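Cyclase (Streptomyces sp. R1128, PDB 3TFZ) probably catalyses regiospecific cyclisation and aromatisation of a polyketide chain in the R1128 biosynthetic pathway, as an aromatase/cyclase of the Bet v 1-like helix-grip fold. Local coordinates at residues L54-A59 with N63-R68; D18-V23 with E104-V109; A25-Y30 with G48-R53. All coordinates share one frame; numbering follows the deposited sequence.

Contact 1 (L54-A59 with N63-R68)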
loop_
_atom_site.group_PDB
_atom_site.type_symbol
_atom_site.label_atom_id
_atom_site.label_comp_id
_atom_site.label_asym_id
_atom_site.label_seq_id
_atom_site.Cartn_x
_atom_site.Cartn_y
_atom_site.Cartn_z
ATOM N N LEU A 54 -21.314 2.155 13.338
ATOM C CA LEU A 54 -21.273 1.838 11.894
ATOM C C LEU A 54 -21.968 0.527 11.601
ATOM O O LEU A 54 -21.707 -0.453 12.224
ATOM C CB LEU A 54 -19.818 1.799 11.396
ATOM C CG LEU A 54 -19.050 3.147 11.364
ATOM C CD1 LEU A 54 -17.571 3.066 11.670
ATOM C CD2 LEU A 54 -19.243 3.810 10.015
ATOM N N HIS A 55 -22.824 0.510 10.608
ATOM C CA HIS A 55 -23.427 -0.734 9.995
ATOM C C HIS A 55 -22.777 -0.920 8.623
ATOM O O HIS A 55 -22.885 -0.057 7.779
ATOM C CB HIS A 55 -25.012 -0.679 9.895
ATOM C CG HIS A 55 -25.675 -0.463 11.221
ATOM N ND1 HIS A 55 -25.502 0.704 11.960
ATOM C CD2 HIS A 55 -26.391 -1.310 12.006
ATOM C CE1 HIS A 55 -26.120 0.560 13.126
ATOM N NE2 HIS A 55 -26.687 -0.637 13.169
ATOM N N VAL A 56 -22.121 -2.073 8.453
ATOM C CA VAL A 56 -21.240 -2.383 7.313
ATOM C C VAL A 56 -21.489 -3.844 6.891
ATOM O O VAL A 56 -21.290 -4.745 7.703
ATOM C CB VAL A 56 -19.747 -2.187 7.627
ATOM C CG1 VAL A 56 -18.845 -2.466 6.386
ATOM C CG2 VAL A 56 -19.460 -0.739 8.256
ATOM N N ASP A 57 -21.917 -4.092 5.638
ATOM C CA ASP A 57 -21.863 -5.496 5.213
ATOM C C ASP A 57 -20.464 -6.074 4.970
ATOM O O ASP A 57 -19.680 -5.550 4.194
ATOM C CB ASP A 57 -22.884 -5.868 4.117
ATOM C CG ASP A 57 -23.096 -4.778 3.179
ATOM O OD1 ASP A 57 -22.085 -4.435 2.529
ATOM O OD2 ASP A 57 -24.241 -4.253 3.123
ATOM N N VAL A 58 -20.153 -7.132 5.711
ATOM C CA VAL A 58 -18.920 -7.930 5.445
ATOM C C VAL A 58 -19.263 -9.352 5.011
ATOM O O VAL A 58 -19.995 -10.058 5.683
ATOM C CB VAL A 58 -17.814 -7.860 6.578
ATOM C CG1 VAL A 58 -18.021 -6.656 7.443
ATOM C CG2 VAL A 58 -17.760 -9.139 7.368
ATOM N N ALA A 59 -18.765 -9.742 3.848
ATOM C CA ALA A 59 -19.068 -11.086 3.271
ATOM C C ALA A 59 -20.564 -11.281 3.186
ATOM O O ALA A 59 -21.282 -10.431 2.715
ATOM C CB ALA A 59 -18.404 -12.211 4.074
ATOM N N ASN A 63 -22.495 -6.348 9.673
ATOM C CA ASN A 63 -21.784 -6.195 10.903
ATOM C C ASN A 63 -21.965 -4.805 11.495
ATOM O O ASN A 63 -22.154 -3.805 10.789
ATOM C CB ASN A 63 -20.299 -6.572 10.724
ATOM C CG ASN A 63 -20.064 -8.110 10.828
ATOM O OD1 ASN A 63 -19.316 -8.534 11.663
ATOM N ND2 ASN A 63 -20.722 -8.910 10.006
ATOM N N THR A 64 -21.969 -4.782 12.820
ATOM C CA THR A 64 -22.108 -3.583 13.551
ATOM C C THR A 64 -20.830 -3.392 14.396
ATOM O O THR A 64 -20.353 -4.322 14.992
ATOM C CB THR A 64 -23.447 -3.554 14.315
ATOM O OG1 THR A 64 -23.720 -2.213 14.631
ATOM C CG2 THR A 64 -23.370 -4.274 15.606
ATOM N N TRP A 65 -20.261 -2.188 14.392
ATOM C CA TRP A 65 -19.221 -1.855 15.332
ATOM C C TRP A 65 -19.229 -0.374 15.652
ATOM O O TRP A 65 -19.906 0.449 15.007
ATOM C CB TRP A 65 -17.801 -2.334 14.862
ATOM C CG TRP A 65 -17.338 -1.747 13.602
ATOM C CD1 TRP A 65 -16.911 -0.447 13.396
ATOM C CD2 TRP A 65 -17.309 -2.394 12.301
ATOM N NE1 TRP A 65 -16.610 -0.249 12.049
ATOM C CE2 TRP A 65 -16.845 -1.408 11.353
ATOM C CE3 TRP A 65 -17.623 -3.698 11.845
ATOM C CZ2 TRP A 65 -16.602 -1.710 10.008
ATOM C CZ3 TRP A 65 -17.437 -3.985 10.478
ATOM C CH2 TRP A 65 -16.920 -3.001 9.578
ATOM N N THR A 66 -18.442 -0.053 16.673
ATOM C CA THR A 66 -18.277 1.280 17.220
ATOM C C THR A 66 -16.786 1.637 17.229
ATOM O O THR A 66 -16.048 0.928 17.819
ATOM C CB THR A 66 -18.802 1.286 18.669
ATOM O OG1 THR A 66 -20.210 1.347 18.619
ATOM C CG2 THR A 66 -18.330 2.500 19.430
ATOM N N SER A 67 -16.381 2.747 16.604
ATOM C CA SER A 67 -15.010 3.211 16.784
ATOM C C SER A 67 -14.860 4.570 17.301
ATOM O O SER A 67 -15.690 5.485 17.019
ATOM C CB SER A 67 -14.187 3.178 15.486
ATOM O OG SER A 67 -15.003 3.745 14.549
ATOM N N ARG A 68 -13.755 4.706 18.050
ATOM C CA ARG A 68 -13.260 6.010 18.473
ATOM C C ARG A 68 -12.247 6.454 17.449
ATOM O O ARG A 68 -11.237 5.769 17.228
ATOM C CB ARG A 68 -12.694 6.004 19.857
ATOM C CG ARG A 68 -12.225 7.436 20.271
ATOM C CD ARG A 68 -11.469 7.470 21.640
ATOM N NE ARG A 68 -12.508 7.629 22.665
ATOM C CZ ARG A 68 -12.935 8.827 23.090
ATOM N NH1 ARG A 68 -12.334 9.947 22.625
ATOM N NH2 ARG A 68 -13.918 8.913 24.003
#
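Asn-63 and Val-56 form an antiparallel hydrogen-bonded pair near the turn of a beta hairpin: Asn-63 N gives a bond of 2.8 Å to Val-56 O, and Asn-63 O takes Val-56 N at 2.9 Å. The Asn-63 side chain crosses that of Val-58 at about a right angle, its CB 4.0 Å from Val-58 CG1. Thr-64, in the non-hydrogen-bonded pair with His-55, points to the other face of the sheet. Its OG1 sits over one face of the imidazole, displaced toward the rim and 3.7 Å from His-55 NE2, while its hydrogen bond goes to Arg-53 NE. Trp-65 is next, tied to Leu-54 by two backbone hydrogen bonds. With CG between the backbone N and the carbonyl carbon (chi1 61°), the indole swings back over the 54-58 strand. Val-56 CG2 meets it obliquely, 3.5 Å from Trp-65 CZ2; Leu-54 CD1 lies 3.5 Å from Trp-65 NE1; and Val-58 CG1 reaches the edge at Trp-65 CZ3 (4.1 Å). An alanine here is likely to leave Leu-54, Val-56 and Val-58 without the indole that they share, opening a gap between them. Ser-67 OG closes the row, 3.9 Å from Leu-54 CD1. Both Trp-65 NE1 and Ser-67 OG hydrogen-bond to a bound cyclohexyl-propylsulfonic acid, probably from the crystallisation liquor, consistent with this face lining the pocket of a helix-grip fold. Strand 37-46 flanks the hairpin beyond strand 49-58, where Leu-54 and Val-56 touch Thr-37, a residue of the potassium site; strand 77-82 is the sheet neighbour of strand 61-72 on its other side.

Contact 2 (D18-V23 with E104-V109)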
loop_
_atom_site.group_PDB
_atom_site.type_symbol
_atom_site.label_atom_id
_atom_site.label_comp_id
_atom_site.label_asym_id
_atom_site.label_seq_id
_atom_site.Cartn_x
_atom_site.Cartn_y
_atom_site.Cartn_z
ATOM N N ASP A 18 -5.360 18.203 1.411
ATOM C CA ASP A 18 -6.437 18.885 2.106
ATOM C C ASP A 18 -7.837 18.434 1.648
ATOM O O ASP A 18 -8.734 18.307 2.466
ATOM C CB ASP A 18 -6.274 20.452 2.016
ATOM C CG ASP A 18 -5.081 20.975 2.847
ATOM O OD1 ASP A 18 -4.438 20.202 3.641
ATOM O OD2 ASP A 18 -4.728 22.151 2.737
ATOM N N LEU A 19 -8.036 18.187 0.353
ATOM C CA LEU A 19 -9.311 17.695 -0.070
ATOM C C LEU A 19 -9.561 16.228 0.406
ATOM O O LEU A 19 -10.704 15.808 0.824
ATOM C CB LEU A 19 -9.407 17.876 -1.556
ATOM C CG LEU A 19 -10.755 17.464 -2.175
ATOM C CD1 LEU A 19 -11.865 18.317 -1.463
ATOM C CD2 LEU A 19 -10.629 17.838 -3.602
ATOM N N VAL A 20 -8.497 15.438 0.392
ATOM C CA VAL A 20 -8.561 14.094 0.900
ATOM C C VAL A 20 -8.858 14.100 2.391
ATOM O O VAL A 20 -9.545 13.254 2.854
ATOM C CB VAL A 20 -7.251 13.366 0.597
ATOM C CG1 VAL A 20 -7.248 11.982 1.208
ATOM C CG2 VAL A 20 -7.021 13.266 -0.933
ATOM N N TRP A 21 -8.257 15.028 3.142
ATOM C CA TRP A 21 -8.531 15.183 4.539
ATOM C C TRP A 21 -10.055 15.414 4.717
ATOM O O TRP A 21 -10.684 14.711 5.517
ATOM C CB TRP A 21 -7.730 16.368 5.137
ATOM C CG TRP A 21 -8.168 16.551 6.596
ATOM C CD1 TRP A 21 -8.937 17.563 7.132
ATOM C CD2 TRP A 21 -7.922 15.616 7.653
ATOM N NE1 TRP A 21 -9.160 17.307 8.481
ATOM C CE2 TRP A 21 -8.594 16.090 8.803
ATOM C CE3 TRP A 21 -7.179 14.399 7.732
ATOM C CZ2 TRP A 21 -8.541 15.399 10.038
ATOM C CZ3 TRP A 21 -7.121 13.752 8.896
ATOM C CH2 TRP A 21 -7.763 14.274 10.067
ATOM N N GLU A 22 -10.624 16.409 3.994
ATOM C CA GLU A 22 -12.021 16.708 4.082
ATOM C C GLU A 22 -12.944 15.503 3.898
ATOM O O GLU A 22 -13.936 15.437 4.583
ATOM C CB GLU A 22 -12.434 17.830 3.136
ATOM C CG GLU A 22 -11.838 19.211 3.534
ATOM C CD GLU A 22 -12.175 20.267 2.521
ATOM O OE1 GLU A 22 -13.167 20.010 1.764
ATOM O OE2 GLU A 22 -11.467 21.339 2.479
ATOM N N VAL A 23 -12.643 14.603 2.949
ATOM C CA VAL A 23 -13.413 13.414 2.718
ATOM C C VAL A 23 -13.227 12.414 3.949
ATOM O O VAL A 23 -14.212 11.840 4.469
ATOM C CB VAL A 23 -12.978 12.783 1.371
ATOM C CG1 VAL A 23 -13.477 11.351 1.135
ATOM C CG2 VAL A 23 -13.338 13.719 0.164
ATOM N N GLU A 104 -0.923 18.341 -6.367
ATOM C CA GLU A 104 -2.105 17.747 -6.889
ATOM C C GLU A 104 -2.299 16.371 -6.496
ATOM O O GLU A 104 -3.277 15.848 -6.940
ATOM C CB GLU A 104 -2.020 17.700 -8.417
ATOM C CG GLU A 104 -2.110 19.094 -9.041
ATOM C CD GLU A 104 -1.721 19.054 -10.494
ATOM O OE1 GLU A 104 -1.529 20.137 -11.103
ATOM O OE2 GLU A 104 -1.596 17.924 -11.016
ATOM N N ARG A 105 -1.325 15.712 -5.865
ATOM C CA ARG A 105 -1.449 14.283 -5.582
ATOM C C ARG A 105 -1.179 13.983 -4.150
ATOM O O ARG A 105 -0.469 14.741 -3.494
ATOM C CB ARG A 105 -0.575 13.419 -6.473
ATOM C CG ARG A 105 -0.847 13.659 -7.945
ATOM C CD ARG A 105 0.136 12.817 -8.756
ATOM N NE ARG A 105 1.506 13.292 -8.617
ATOM C CZ ARG A 105 2.562 12.507 -8.809
ATOM N NH1 ARG A 105 2.373 11.216 -9.081
ATOM N NH2 ARG A 105 3.790 12.997 -8.651
ATOM N N THR A 106 -1.796 12.903 -3.645
ATOM C CA THR A 106 -1.718 12.600 -2.230
ATOM C C THR A 106 -1.435 11.108 -2.187
ATOM O O THR A 106 -2.065 10.338 -2.858
ATOM C CB THR A 106 -3.103 12.902 -1.574
ATOM O OG1 THR A 106 -3.391 14.259 -1.674
ATOM C CG2 THR A 106 -3.233 12.571 -0.110
ATOM N N GLN A 107 -0.526 10.676 -1.335
ATOM C CA GLN A 107 -0.414 9.255 -1.018
ATOM C C GLN A 107 -1.394 8.950 0.159
ATOM O O GLN A 107 -1.332 9.589 1.222
ATOM C CB GLN A 107 1.022 8.950 -0.581
ATOM C CG GLN A 107 1.422 7.442 -0.510
ATOM C CD GLN A 107 1.587 6.866 -1.869
ATOM O OE1 GLN A 107 2.386 7.323 -2.686
ATOM N NE2 GLN A 107 0.813 5.840 -2.149
ATOM N N LEU A 108 -2.248 7.949 -0.027
ATOM C CA LEU A 108 -3.267 7.596 0.965
ATOM C C LEU A 108 -2.948 6.185 1.575
ATOM O O LEU A 108 -2.840 5.190 0.873
ATOM C CB LEU A 108 -4.728 7.657 0.363
ATOM C CG LEU A 108 -5.825 7.348 1.409
ATOM C CD1 LEU A 108 -5.885 8.410 2.597
ATOM C CD2 LEU A 108 -7.188 7.315 0.759
ATOM N N VAL A 109 -2.811 6.149 2.889
ATOM C CA VAL A 109 -2.531 4.966 3.624
ATOM C C VAL A 109 -3.584 4.620 4.717
ATOM O O VAL A 109 -4.051 5.470 5.470
ATOM C CB VAL A 109 -1.116 5.056 4.277
ATOM C CG1 VAL A 109 -0.749 3.710 5.027
ATOM C CG2 VAL A 109 -0.070 5.342 3.192
#
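This is a small, buried helix-on-sheet contact, with no hydrogen bond across it, where Val-20 of helix 17-25 rests on Thr-106 and Leu-108 of strand 105-116. The helix comes closest at Val-20 and Thr-106, whose CA atoms are 7.7 Å apart, and their side chains meet tip to tip. The two methyls of Val-20 divide the work. CG2 faces the branched end of the threonine, 3.8 Å from Thr-106 OG1 and 3.9 Å from Thr-106 CG2. CG1, anti to the backbone N (chi1 176°), instead reaches along the strand to Leu-108 CD1 at 4.1 Å, the two side chains crossing obliquely. Thr-106 and Leu-108, two residues apart on the strand, thus present their side chains to the same helix. Val-13 of the neighbouring strand 5-13 touches both Val-20 and Leu-108, and Val-153 of the long helix 131-164 also packs on Leu-108. Gln-107, between them, contacts Phe-99 of the second subunit. The chemistry is mostly apolar, yet the valine methyl packs against both branches of the threonine: the buried hydroxyl, Thr-106 OG1, can lie beside it because its hydrogen bond goes to Ala-15 O, just before the helix.

Contact 3 (A25-Y30 with G48-R53)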
loop_
_atom_site.group_PDB
_atom_site.type_symbol
_atom_site.label_atom_id
_atom_site.label_comp_id
_atom_site.label_asym_id
_atom_site.label_seq_id
_atom_site.Cartn_x
_atom_site.Cartn_y
_atom_site.Cartn_z
ATOM N N ALA A 25 -12.323 13.177 7.143
ATOM C CA ALA A 25 -12.902 13.780 8.350
ATOM C C ALA A 25 -14.452 13.722 8.442
ATOM O O ALA A 25 -15.020 13.753 9.592
ATOM C CB ALA A 25 -12.430 15.236 8.624
ATOM N N ASP A 26 -15.153 13.719 7.303
ATOM C CA ASP A 26 -16.635 13.862 7.378
ATOM C C ASP A 26 -17.296 12.471 7.455
ATOM O O ASP A 26 -17.830 11.977 6.436
ATOM C CB ASP A 26 -17.048 14.681 6.140
ATOM C CG ASP A 26 -18.581 14.976 6.033
ATOM O OD1 ASP A 26 -19.318 14.863 7.046
ATOM O OD2 ASP A 26 -19.027 15.280 4.864
ATOM N N VAL A 27 -17.207 11.802 8.632
ATOM C CA VAL A 27 -17.857 10.512 8.763
ATOM C C VAL A 27 -19.391 10.504 8.418
ATOM O O VAL A 27 -19.911 9.450 8.071
ATOM C CB VAL A 27 -17.826 9.900 10.141
ATOM C CG1 VAL A 27 -16.947 8.711 10.285
ATOM C CG2 VAL A 27 -17.905 10.882 11.247
ATOM N N LEU A 28 -20.124 11.599 8.633
ATOM C CA LEU A 28 -21.521 11.671 8.165
ATOM C C LEU A 28 -21.657 11.315 6.651
ATOM O O LEU A 28 -22.679 10.818 6.252
ATOM C CB LEU A 28 -22.106 13.050 8.393
ATOM C CG LEU A 28 -23.028 13.575 9.524
ATOM C CD1 LEU A 28 -23.394 12.572 10.594
ATOM C CD2 LEU A 28 -22.618 14.978 10.079
ATOM N N GLY A 29 -20.656 11.621 5.816
ATOM C CA GLY A 29 -20.644 11.169 4.429
ATOM C C GLY A 29 -20.303 9.689 4.188
ATOM O O GLY A 29 -20.356 9.308 3.126
ATOM N N TYR A 30 -19.866 8.904 5.162
ATOM C CA TYR A 30 -19.335 7.523 4.913
ATOM C C TYR A 30 -20.361 6.511 4.323
ATOM O O TYR A 30 -19.946 5.645 3.586
ATOM C CB TYR A 30 -18.705 6.905 6.170
ATOM C CG TYR A 30 -17.224 7.345 6.470
ATOM C CD1 TYR A 30 -16.375 6.559 7.311
ATOM C CD2 TYR A 30 -16.697 8.572 5.965
ATOM C CE1 TYR A 30 -15.046 7.021 7.612
ATOM C CE2 TYR A 30 -15.381 9.009 6.300
ATOM C CZ TYR A 30 -14.576 8.232 7.117
ATOM O OH TYR A 30 -13.264 8.622 7.411
ATOM N N GLY A 48 -11.482 17.411 17.866
ATOM C CA GLY A 48 -10.480 16.368 17.613
ATOM C C GLY A 48 -10.838 14.870 17.717
ATOM O O GLY A 48 -9.963 13.991 17.599
ATOM N N TYR A 49 -12.085 14.555 18.010
ATOM C CA TYR A 49 -12.489 13.173 18.198
ATOM C C TYR A 49 -13.965 12.990 17.774
ATOM O O TYR A 49 -14.760 13.928 17.891
ATOM C CB TYR A 49 -12.218 12.722 19.683
ATOM C CG TYR A 49 -13.286 13.224 20.686
ATOM C CD1 TYR A 49 -13.208 14.502 21.240
ATOM C CD2 TYR A 49 -14.363 12.410 21.061
ATOM C CE1 TYR A 49 -14.143 14.918 22.137
ATOM C CE2 TYR A 49 -15.290 12.826 21.946
ATOM C CZ TYR A 49 -15.195 14.081 22.471
ATOM O OH TYR A 49 -16.169 14.518 23.369
ATOM N N GLN A 50 -14.298 11.807 17.271
ATOM C CA GLN A 50 -15.639 11.338 16.977
ATOM C C GLN A 50 -15.762 9.876 17.473
ATOM O O GLN A 50 -14.882 9.050 17.215
ATOM C CB GLN A 50 -15.859 11.237 15.459
ATOM C CG GLN A 50 -16.018 12.538 14.708
ATOM C CD GLN A 50 -15.700 12.413 13.264
ATOM O OE1 GLN A 50 -15.186 11.362 12.853
ATOM N NE2 GLN A 50 -15.999 13.479 12.452
ATOM N N VAL A 51 -16.857 9.563 18.185
ATOM C CA VAL A 51 -17.194 8.182 18.439
ATOM C C VAL A 51 -18.403 7.857 17.569
ATOM O O VAL A 51 -19.450 8.556 17.561
ATOM C CB VAL A 51 -17.454 7.859 19.960
ATOM C CG1 VAL A 51 -17.720 6.349 20.185
ATOM C CG2 VAL A 51 -16.308 8.306 20.827
ATOM N N VAL A 52 -18.317 6.716 16.913
ATOM C CA VAL A 52 -19.191 6.521 15.764
ATOM C C VAL A 52 -19.650 5.073 15.698
ATOM O O VAL A 52 -18.863 4.137 15.739
ATOM C CB VAL A 52 -18.504 7.117 14.403
ATOM C CG1 VAL A 52 -18.006 6.055 13.566
ATOM C CG2 VAL A 52 -19.440 7.844 13.588
ATOM N N ARG A 53 -20.951 4.913 15.590
ATOM C CA ARG A 53 -21.559 3.621 15.340
ATOM C C ARG A 53 -21.763 3.323 13.816
ATOM O O ARG A 53 -22.260 4.135 13.114
ATOM C CB ARG A 53 -22.850 3.561 16.116
ATOM C CG ARG A 53 -23.688 2.416 15.785
ATOM C CD ARG A 53 -22.836 1.260 15.776
ATOM N NE ARG A 53 -23.530 0.049 16.236
ATOM C CZ ARG A 53 -24.158 -0.049 17.389
ATOM N NH1 ARG A 53 -24.288 1.062 18.109
ATOM N NH2 ARG A 53 -24.712 -1.225 17.762
#
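Gln-50 and Ala-25 are joined by one nearly straight hydrogen bond: Gln-50 NE2 donates a hydrogen bond to Ala-25 O at 3.0 Å, with an N-H...O angle of 164°. The acceptor lies close to the plane of the amide and the donor nearly in line with the carbonyl bond. Val-27 runs alongside the glutamine, head to tail, its CG2 only 3.2 Å from Gln-50 OE1 and 3.4 Å from Gln-50 CD, a snug fit beside the amide. That methyl also reaches Val-52 CG2 at 4.1 Å, bridging two residues whose side chains leave strand 49-58 toward the loop. The glutamine gets to the carbonyl because its chain is extended beyond CG (chi2 158°). A second bond fixes the amide from its oxygen end, where Arg-69 NE donates to Gln-50 OE1; Arg-69 NH1 also bonds Tyr-30 OH. Behind Val-27, its CG1 lies over one face of the Tyr-30 ring, toward the rim, and the phenol hydroxyl is tied to Leu-24 O as well. Asp-26 centres an inverse gamma turn, from which the chain enters the 3-10 segment 27-29. The contact thus fastens the link between helices 17-25 and 30-33 onto the sheet: strand 61-72, next to strand 49-58, supplies Arg-69 and also Leu-71, which touches Ala-25 and Gln-50.

The three contacts share one antiparallel sheet. Contacts 1 and 3 lie next to each other, their centres 13 Å apart, both on strand 49-58 with strand 61-72 alongside; a probable backbone hydrogen bond between Ser-67 O and Val-52 N connects them. Contact 2 is on strand 105-116, its centre about 24 Å from that of contact 1 and 17 Å from that of contact 3. Along the chain, contact 3 closes before contact 1 opens, and both fall within the span between the two segments of contact 2. Contacts 2 and 3 anchor helix 17-25 and its following loop to separate parts of the sheet, while contact 1 is a hairpin within it; contacts 1 and 3 lie near the probable pocket.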